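Local coordinates for protein alginate lyase (Bacteroides ovatus, PDB 3NNB) that probably degrades the polysaccharide alginate by beta-elimination at its uronic acid linkages, at residues K190-K193 and G194-W198; F199-L202 and V203-M206; W336-K339 and Q340-C344. All coordinates share one frame; numbering follows the deposited sequence. Where two conformers were deposited one is given.

Contact 1 (K190-K193 and G194-W198)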
# COMPACT_ATOMS: atom_id res chain seq x y z
N LYS A 190 18.77 -0.81 -18.26
CA LYS A 190 19.25 -1.93 -17.47
C LYS A 190 18.56 -1.96 -16.10
O LYS A 190 18.20 -3.02 -15.62
CB LYS A 190 20.76 -1.89 -17.32
CG LYS A 190 21.43 -3.03 -16.57
CD LYS A 190 22.96 -2.98 -16.83
CE LYS A 190 23.72 -4.10 -16.11
NZ LYS A 190 25.19 -3.79 -15.93
N VAL A 191 18.40 -0.80 -15.46
CA VAL A 191 17.69 -0.74 -14.16
C VAL A 191 16.23 -1.17 -14.32
O VAL A 191 15.72 -1.99 -13.55
CB VAL A 191 17.80 0.67 -13.53
CG1 VAL A 191 16.91 0.79 -12.26
CG2 VAL A 191 19.28 0.95 -13.22
N LYS A 192 15.58 -0.68 -15.37
CA LYS A 192 14.21 -1.00 -15.62
C LYS A 192 14.06 -2.50 -15.85
O LYS A 192 13.17 -3.13 -15.33
CB LYS A 192 13.71 -0.24 -16.84
CG LYS A 192 12.21 -0.45 -17.08
CD LYS A 192 11.68 0.48 -18.20
CE LYS A 192 10.20 0.16 -18.44
NZ LYS A 192 9.50 1.03 -19.42
N LYS A 193 14.95 -3.07 -16.67
CA LYS A 193 14.89 -4.49 -16.96
C LYS A 193 15.05 -5.31 -15.65
O LYS A 193 14.38 -6.32 -15.44
CB LYS A 193 15.98 -4.85 -17.94
CG LYS A 193 16.02 -6.30 -18.36
CD LYS A 193 17.12 -6.54 -19.43
CE LYS A 193 17.27 -8.03 -19.76
NZ LYS A 193 18.59 -8.30 -20.37
N GLY A 194 16.00 -4.91 -14.81
CA GLY A 194 16.23 -5.61 -13.56
C GLY A 194 15.03 -5.57 -12.63
O GLY A 194 14.67 -6.58 -12.01
N MSE A 195 14.40 -4.40 -12.54
CA MSE A 195 13.20 -4.25 -11.73
C MSE A 195 12.01 -5.07 -12.28
O MSE A 195 11.26 -5.73 -11.52
CB MSE A 195 12.85 -2.77 -11.58
CG MSE A 195 13.85 -1.98 -10.74
SE MSE A 195 14.24 -2.69 -8.99
CE MSE A 195 12.41 -2.91 -8.36
N LYS A 196 11.80 -5.01 -13.58
CA LYS A 196 10.72 -5.80 -14.19
C LYS A 196 10.98 -7.31 -14.00
O LYS A 196 10.04 -8.07 -13.77
CB LYS A 196 10.56 -5.47 -15.66
CG LYS A 196 9.98 -4.08 -15.86
CD LYS A 196 9.94 -3.66 -17.34
CE LYS A 196 8.84 -4.35 -18.13
NZ LYS A 196 9.19 -5.74 -18.51
N GLU A 197 12.24 -7.73 -14.08
CA GLU A 197 12.59 -9.15 -13.87
C GLU A 197 12.33 -9.57 -12.43
O GLU A 197 11.81 -10.65 -12.18
CB GLU A 197 14.05 -9.43 -14.28
CG GLU A 197 14.23 -9.51 -15.81
CD GLU A 197 15.66 -9.77 -16.26
OE1 GLU A 197 16.56 -9.84 -15.42
OE2 GLU A 197 15.86 -9.92 -17.49
N TRP A 198 12.66 -8.71 -11.46
CA TRP A 198 12.35 -9.00 -10.05
C TRP A 198 10.85 -9.17 -9.84
O TRP A 198 10.41 -10.17 -9.25
CB TRP A 198 12.91 -7.91 -9.14
CG TRP A 198 12.91 -8.29 -7.68
CD1 TRP A 198 13.99 -8.78 -6.98
CD2 TRP A 198 11.85 -8.15 -6.74
NE1 TRP A 198 13.65 -9.00 -5.70
CE2 TRP A 198 12.35 -8.61 -5.50
CE3 TRP A 198 10.55 -7.66 -6.80
CZ2 TRP A 198 11.59 -8.63 -4.36
CZ3 TRP A 198 9.80 -7.68 -5.66
CH2 TRP A 198 10.32 -8.16 -4.45
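Val191 and Met195 touch one turn apart on helix 189-208, in a protein whose regular structure is almost all helix, consistent with the alpha/alpha architecture of the 6-hairpin clan. The inner side of this turn is the tight one. With CG of Met195 (a selenomethionine) anti to its carbonyl carbon, chi1 -69°, the side chain leans back so that CG lies 3.4 Å from Val191 O; the gap from CG to Val191 CG1 is wider, 4.4 Å. Beyond CG the chain bends and leads into the interior, against Phe135, Met178 and Tyr236, while Val191 packs on Val128 of helix 121-136. The backbone bond from Met195 N to Val191 O, 2.9 Å long, is nearly straight.

The outer side is looser and rich in charge. Lys196, which like Glu197 has two conformers, runs beside Lys192 in the one described, and Lys192 NZ is tied by a salt bridge to Glu182, a ligand of the bound sodium ion. Lys193 and Glu197, by contrast, are exposed to solvent and cross at an angle. In the glutamate conformer described, Glu197 OE2 lies 3.3 Å from Lys193 CE but 4.3 Å from its NZ, too long for a salt bridge.

Contact 2 (F199-L202 and V203-M206)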
# COMPACT_ATOMS: atom_id res chain seq x y z
N PHE A 199 10.04 -8.23 -10.34
CA PHE A 199 8.60 -8.29 -10.16
C PHE A 199 8.02 -9.48 -10.96
O PHE A 199 7.03 -10.03 -10.56
CB PHE A 199 7.92 -6.96 -10.53
CG PHE A 199 7.91 -5.99 -9.39
CD1 PHE A 199 6.94 -6.10 -8.38
CD2 PHE A 199 8.93 -5.01 -9.24
CE1 PHE A 199 6.95 -5.27 -7.30
CE2 PHE A 199 8.92 -4.19 -8.14
CZ PHE A 199 7.93 -4.31 -7.17
N THR A 200 8.64 -9.86 -12.07
CA THR A 200 8.15 -11.03 -12.86
C THR A 200 8.30 -12.28 -12.00
O THR A 200 7.39 -13.09 -11.92
CB THR A 200 8.93 -11.19 -14.17
OG1 THR A 200 8.66 -10.07 -15.06
CG2 THR A 200 8.59 -12.49 -14.85
N GLN A 201 9.46 -12.41 -11.33
CA GLN A 201 9.71 -13.51 -10.44
C GLN A 201 8.80 -13.52 -9.23
O GLN A 201 8.28 -14.54 -8.82
CB GLN A 201 11.15 -13.57 -10.02
CG GLN A 201 12.06 -13.99 -11.14
CD GLN A 201 13.51 -14.02 -10.66
OE1 GLN A 201 14.17 -13.01 -10.62
NE2 GLN A 201 13.98 -15.18 -10.28
N LEU A 202 8.57 -12.35 -8.66
CA LEU A 202 7.60 -12.25 -7.57
C LEU A 202 6.21 -12.73 -7.98
O LEU A 202 5.58 -13.47 -7.24
CB LEU A 202 7.54 -10.81 -7.05
CG LEU A 202 6.55 -10.59 -5.90
CD1 LEU A 202 6.96 -11.37 -4.61
CD2 LEU A 202 6.30 -9.12 -5.62
N VAL A 203 5.72 -12.27 -9.12
CA VAL A 203 4.42 -12.69 -9.65
C VAL A 203 4.34 -14.21 -9.89
O VAL A 203 3.34 -14.83 -9.48
CB VAL A 203 3.98 -11.90 -10.90
CG1 VAL A 203 2.67 -12.57 -11.53
CG2 VAL A 203 3.74 -10.38 -10.53
N GLU A 204 5.41 -14.78 -10.43
CA GLU A 204 5.51 -16.24 -10.54
C GLU A 204 5.38 -16.92 -9.19
O GLU A 204 4.68 -17.92 -9.06
CB GLU A 204 6.82 -16.63 -11.21
CG GLU A 204 6.79 -16.34 -12.70
CD GLU A 204 8.11 -16.62 -13.39
OE1 GLU A 204 9.14 -16.75 -12.74
OE2 GLU A 204 8.06 -16.67 -14.63
N TRP A 205 6.07 -16.39 -8.17
CA TRP A 205 5.96 -16.95 -6.85
C TRP A 205 4.54 -16.78 -6.31
O TRP A 205 4.01 -17.70 -5.66
CB TRP A 205 7.00 -16.27 -5.93
CG TRP A 205 6.94 -16.75 -4.54
CD1 TRP A 205 7.49 -17.90 -4.05
CD2 TRP A 205 6.26 -16.13 -3.45
NE1 TRP A 205 7.21 -18.02 -2.70
CE2 TRP A 205 6.44 -16.96 -2.31
CE3 TRP A 205 5.47 -14.98 -3.33
CZ2 TRP A 205 5.87 -16.66 -1.09
CZ3 TRP A 205 4.93 -14.68 -2.10
CH2 TRP A 205 5.12 -15.53 -0.99
N MSE A 206 3.94 -15.60 -6.51
CA MSE A 206 2.58 -15.34 -5.99
C MSE A 206 1.55 -16.33 -6.56
O MSE A 206 0.62 -16.73 -5.87
CB MSE A 206 2.14 -13.93 -6.31
CG MSE A 206 2.85 -12.90 -5.45
SE MSE A 206 2.48 -11.08 -6.02
CE MSE A 206 0.65 -10.96 -5.50
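Leu202 directs its CG away from its backbone N, chi1 -180°, which turns the isobutyl group toward the next turn, where it meets Met206 and Trp205; Met206, a selenomethionine, has CG anti to the carbonyl carbon, chi1 -74°, and reaches back. The side chains of Leu202 and Met206 pass each other at a slant, and SE of Met206 comes to 4.1 Å from Leu202 CG. Leu202 CD1 meets the indole of Trp205 obliquely at CE3, 4.1 Å away. One leucine thus touches two successive residues of the next turn, CD1 serving the indole and CG the selenium.

Under these side chains run ordinary helical backbone bonds; the one from Met206 N to Leu202 O measures 2.8 Å, and Met206 CG lies 3.3 Å from the same oxygen. Three residues earlier, Val203 sets CG2 3.3 Å from Phe199 O. Tyr233 of helix 221-236 packs against Leu202, Val203, Met206 and Phe199, while Trp205 turns to the ring of His145 and gives a weak NE1 bond to Thr147.

Since hydrocarbon, selenium and indole carbon are all that the side chains of Leu202, Trp205 and Met206 bring together, their mutual contact rests on shape and dispersion, with directional bonding left to the backbone.

Contact 3 (W336-K339 and Q340-C344)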
# COMPACT_ATOMS: atom_id res chain seq x y z
N TRP A 336 -7.72 7.51 16.63
CA TRP A 336 -9.04 8.05 16.24
C TRP A 336 -8.93 9.26 15.33
O TRP A 336 -9.48 9.28 14.26
CB TRP A 336 -9.89 8.37 17.48
CG TRP A 336 -11.22 8.88 17.08
CD1 TRP A 336 -11.60 10.20 17.04
CD2 TRP A 336 -12.33 8.12 16.61
NE1 TRP A 336 -12.89 10.30 16.55
CE2 TRP A 336 -13.36 9.03 16.31
CE3 TRP A 336 -12.58 6.75 16.47
CZ2 TRP A 336 -14.61 8.61 15.85
CZ3 TRP A 336 -13.81 6.35 15.97
CH2 TRP A 336 -14.81 7.29 15.68
N ASP A 337 -8.23 10.31 15.78
CA ASP A 337 -8.13 11.52 14.96
C ASP A 337 -7.43 11.27 13.64
O ASP A 337 -7.85 11.78 12.57
CB ASP A 337 -7.39 12.62 15.74
CG ASP A 337 -8.17 13.15 16.90
OD1 ASP A 337 -9.37 12.93 17.01
OD2 ASP A 337 -7.54 13.84 17.71
N LYS A 338 -6.35 10.50 13.65
CA LYS A 338 -5.66 10.13 12.41
C LYS A 338 -6.59 9.46 11.40
O LYS A 338 -6.53 9.78 10.21
CB LYS A 338 -4.47 9.23 12.74
CG LYS A 338 -3.67 8.74 11.60
CD LYS A 338 -2.61 7.71 12.11
CE LYS A 338 -1.89 7.05 10.95
NZ LYS A 338 -1.18 5.80 11.36
N LYS A 339 -7.40 8.50 11.85
CA LYS A 339 -8.36 7.79 10.96
C LYS A 339 -9.54 8.64 10.53
O LYS A 339 -9.94 8.53 9.37
CB LYS A 339 -8.82 6.47 11.58
CG LYS A 339 -7.66 5.49 11.78
CD LYS A 339 -6.83 5.25 10.52
CE LYS A 339 -5.63 4.37 10.84
NZ LYS A 339 -4.73 4.22 9.62
N GLN A 340 -10.03 9.55 11.40
CA GLN A 340 -10.99 10.57 10.95
C GLN A 340 -10.42 11.37 9.75
O GLN A 340 -11.09 11.55 8.75
CB GLN A 340 -11.36 11.50 12.09
CG GLN A 340 -12.32 10.85 13.08
CD GLN A 340 -13.74 10.82 12.55
OE1 GLN A 340 -14.15 11.76 11.86
NE2 GLN A 340 -14.51 9.78 12.88
N GLU A 341 -9.17 11.84 9.87
CA GLU A 341 -8.54 12.56 8.78
C GLU A 341 -8.43 11.70 7.52
O GLU A 341 -8.78 12.13 6.42
CB GLU A 341 -7.17 13.09 9.20
CG GLU A 341 -6.51 13.85 8.07
CD GLU A 341 -5.14 14.42 8.43
OE1 GLU A 341 -4.54 13.90 9.38
OE2 GLU A 341 -4.67 15.38 7.75
N GLU A 342 -7.97 10.47 7.66
CA GLU A 342 -7.88 9.54 6.53
C GLU A 342 -9.22 9.32 5.84
O GLU A 342 -9.28 9.26 4.61
CB GLU A 342 -7.31 8.20 6.98
CG GLU A 342 -5.84 8.27 7.33
CD GLU A 342 -5.20 6.85 7.59
OE1 GLU A 342 -5.65 5.87 6.97
OE2 GLU A 342 -4.29 6.75 8.42
N ALA A 343 -10.29 9.22 6.63
CA ALA A 343 -11.63 9.07 6.07
C ALA A 343 -11.99 10.23 5.12
O ALA A 343 -12.63 10.03 4.12
CB ALA A 343 -12.65 8.95 7.19
N CYS A 344 -11.60 11.46 5.50
CA CYS A 344 -11.85 12.63 4.67
C CYS A 344 -11.14 12.53 3.30
O CYS A 344 -11.64 13.07 2.28
CB CYS A 344 -11.37 13.89 5.41
SG CYS A 344 -12.37 14.30 6.87
O HOH W 1 -4.32 10.89 8.84
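Lys339 and Glu342 form a salt bridge three residues apart on the first turns of helix 336-351. NZ of Lys339 is 2.8 Å from OE2 of Glu342, which it meets on the syn side but 33° out of the carboxylate plane; OE1 of Glu342 is farther from that NZ, at 3.3 Å. The lysine gets there through a bend at chi2, -53°, which lays its chain alongside the extended glutamate. Lys338 flanks the same oxygen, with its CE 3.5 Å from Glu342 OE2, but its NZ makes its own salt bridge to Glu335. With an alanine here in place of Glu342, the ammonium of Lys339 would probably lose its carboxylate mate, and its bent chain would be set free to turn.

Trp336 and Gln340 make a second pairing, side by side. Gln340 CG sits over one face of the indole, a CH-pi contact 4.0 Å from the centroid of the five-membered ring. Farther out, Gln340 NE2 approaches Trp336 CZ2 to 3.2 Å, with the amide and ring planes 32° apart. That amide is held at both ends by the chain around residues 320-322, its OE1 accepting from Gly322 N and its NE2 donating to Tyr320 O, which fixes its rotation beside the CZ2 rim of the indole. A water spans the next turn, donating to Lys338 O at 2.8 Å and to Glu341 OE1 at 3.1 Å, while Glu341 OE2 bonds to Thr369.

Helix 274-293 packs against this turn: Leu275 lies against Trp336 and Lys339, and Ile279 against Glu342 and Ala343. Trp328 meets the indole of Trp336, and Ile321 packs on Ala343 and Cys344, so the start of helix 336-351 packs against both helix 274-293 and the loop carrying Ile321 and Trp328.

Overall arrangement
Contacts 1 and 2 are consecutive lengths of helix 189-208, their centres 13 Å apart; the hydroxyl of Thr200 in contact 2 bonds back to Lys196 O in contact 1, and helix 221-236 packs along both. Contact 3 stands on the other side of the chain's centre, with its own centre about 37 Å from that of contact 1 and 34 Å from that of contact 2, and touches neither. Contacts 1 and 3 each lie near a bound species: the side chain of Lys192 is about 8 Å from the sodium ion held by Glu182, Ser184 and Phe187, whereas the side chain of Lys339 is about 4 Å from a glycerol, probably from the crystallisation liquor.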